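Local coordinates for S-layer domain-containing protein (Ruminiclostridium thermocellum ATCC 27405, PDB 4QVS) that is of unknown function but has a concanavalin A-like lectin/glucanase domain and may bind carbohydrate at the cell surface, at the interface of chains A and B. Residues are numbered along the deposited sequence; one frame, centred on the assembly and turned at random. Chains: chain A/B, S-layer domain-containing protein.

The interface of chains A and B. Residues chain A 141-143, 209-211, 216; chain B 71-72.
B:Thr72 sits between two segments of chain A, strand 137-144 on one side and the loop 209-211 on the other. Its hydroxyl OG1 is gripped from the loop by two hydrogen bonds. B:Thr72 OG1 donates to the carbonyl O of A:Arg209 at 2.8 Å, on a lone pair in the carbonyl plane. OG1 of B:Thr72 accepts from the backbone N of A:Leu211 at 3.0 Å, nearly straight at 163°. OG1 lies beside its own backbone N (chi1 -54°), which turns it toward the loop.

Strand 71-79 of chain B begins here and pairs antiparallel with strand 137-144 of chain A. A:Leu143 N donates to B:Phe71 O at 2.9 Å. The return bond, from B:Phe71 N to A:Leu143 O, is longer at 3.2 Å and more bent. Such pairing across chains fits an intertwined two-fold dimer, in which each chain lends strands to a shared fold. The dimer may or may not form in the cell.

The methyl side of B:Thr72 is the looser part. CG2 of B:Thr72 reaches tip to tip toward CD1 of A:Ile216 on helix 213-219, 4.1 Å away. CG2 of B:Thr72 also lies alongside CG2 of A:Thr142, the two methyls 3.9 Å apart. The aromatic side, like the OG1 grip, is tightly packed. B:Phe71 CG lies between its own backbone N and carbonyl carbon (chi1 66°), which lays the ring over A:Leu143. One face receives A:Leu143 CB, offset toward the rim in a CH-pi contact. Beside it, methyl CD2 of A:Leu143 touches ring atom CE2 of B:Phe71 at 3.5 Å.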
loop_
_atom_site.group_PDB
_atom_site.type_symbol
_atom_site.label_atom_id
_atom_site.label_comp_id
_atom_site.label_asym_id
_atom_site.label_seq_id
_atom_site.Cartn_x
_atom_site.Cartn_y
_atom_site.Cartn_z
ATOM N N VAL A 141 -11.418 5.998 -8.923
ATOM C CA VAL A 141 -12.398 5.123 -8.351
ATOM C C VAL A 141 -13.309 4.766 -9.506
ATOM O O VAL A 141 -13.686 5.660 -10.263
ATOM C CB VAL A 141 -13.297 5.857 -7.350
ATOM C CG1 VAL A 141 -14.224 4.848 -6.679
ATOM C CG2 VAL A 141 -12.455 6.606 -6.333
ATOM N N THR A 142 -13.704 3.503 -9.620
ATOM C CA THR A 142 -14.647 3.030 -10.656
ATOM C C THR A 142 -15.756 2.209 -9.990
ATOM O O THR A 142 -15.484 1.426 -9.057
ATOM C CB THR A 142 -13.989 2.103 -11.738
ATOM O OG1 THR A 142 -13.552 0.877 -11.136
ATOM C CG2 THR A 142 -12.818 2.757 -12.358
ATOM N N LEU A 143 -17.005 2.402 -10.425
ATOM C CA LEU A 143 -18.132 1.589 -9.931
ATOM C C LEU A 143 -18.736 0.900 -11.146
ATOM O O LEU A 143 -19.110 1.559 -12.119
ATOM C CB LEU A 143 -19.192 2.414 -9.194
ATOM C CG LEU A 143 -20.373 1.614 -8.599
ATOM C CD1 LEU A 143 -19.945 0.806 -7.380
ATOM C CD2 LEU A 143 -21.552 2.513 -8.226
ATOM N N ARG A 209 -19.487 5.868 -16.785
ATOM C CA ARG A 209 -19.296 4.441 -16.919
ATOM C C ARG A 209 -18.015 4.122 -16.172
ATOM O O ARG A 209 -17.265 5.025 -15.772
ATOM C CB ARG A 209 -19.143 4.043 -18.381
ATOM C CG ARG A 209 -17.857 4.581 -19.010
ATOM C CD ARG A 209 -17.866 4.478 -20.522
ATOM N NE ARG A 209 -16.589 4.874 -21.115
ATOM C CZ ARG A 209 -15.494 4.101 -21.143
ATOM N NH1 ARG A 209 -15.494 2.885 -20.580
ATOM N NH2 ARG A 209 -14.374 4.551 -21.716
ATOM N N ALA A 210 -17.741 2.832 -16.040
ATOM C CA ALA A 210 -16.566 2.376 -15.339
ATOM C C ALA A 210 -15.449 2.073 -16.353
ATOM O O ALA A 210 -15.578 1.184 -17.179
ATOM C CB ALA A 210 -16.922 1.146 -14.534
ATOM N N LEU A 211 -14.371 2.843 -16.331
ATOM C CA LEU A 211 -13.278 2.568 -17.245
ATOM C C LEU A 211 -12.603 1.245 -16.849
ATOM O O LEU A 211 -12.703 0.817 -15.693
ATOM C CB LEU A 211 -12.258 3.693 -17.252
ATOM C CG LEU A 211 -12.544 4.873 -18.176
ATOM C CD1 LEU A 211 -13.845 5.622 -17.839
ATOM C CD2 LEU A 211 -11.379 5.834 -18.082
ATOM N N ILE A 216 -7.736 3.110 -17.383
ATOM C CA ILE A 216 -7.198 3.838 -16.238
ATOM C C ILE A 216 -5.704 4.111 -16.417
ATOM O O ILE A 216 -5.262 5.268 -16.235
ATOM C CB ILE A 216 -7.506 3.116 -14.894
ATOM C CG1 ILE A 216 -9.016 3.081 -14.632
ATOM C CG2 ILE A 216 -6.839 3.826 -13.720
ATOM C CD1 ILE A 216 -9.688 4.436 -14.744
ATOM N N PHE B 71 -19.827 4.541 -12.923
ATOM C CA PHE B 71 -19.042 5.756 -13.128
ATOM C C PHE B 71 -17.561 5.609 -12.800
ATOM O O PHE B 71 -17.117 4.607 -12.243
ATOM C CB PHE B 71 -19.608 6.884 -12.236
ATOM C CG PHE B 71 -19.427 6.623 -10.768
ATOM C CD1 PHE B 71 -18.208 6.909 -10.136
ATOM C CD2 PHE B 71 -20.447 6.042 -10.023
ATOM C CE1 PHE B 71 -18.020 6.640 -8.794
ATOM C CE2 PHE B 71 -20.256 5.762 -8.678
ATOM C CZ PHE B 71 -19.043 6.060 -8.068
ATOM N N THR B 72 -16.812 6.650 -13.166
ATOM C CA THR B 72 -15.424 6.797 -12.805
ATOM C C THR B 72 -15.115 8.222 -12.372
ATOM O O THR B 72 -15.587 9.185 -12.957
ATOM C CB THR B 72 -14.464 6.419 -13.985
ATOM O OG1 THR B 72 -14.767 5.115 -14.463
ATOM C CG2 THR B 72 -13.039 6.457 -13.536
#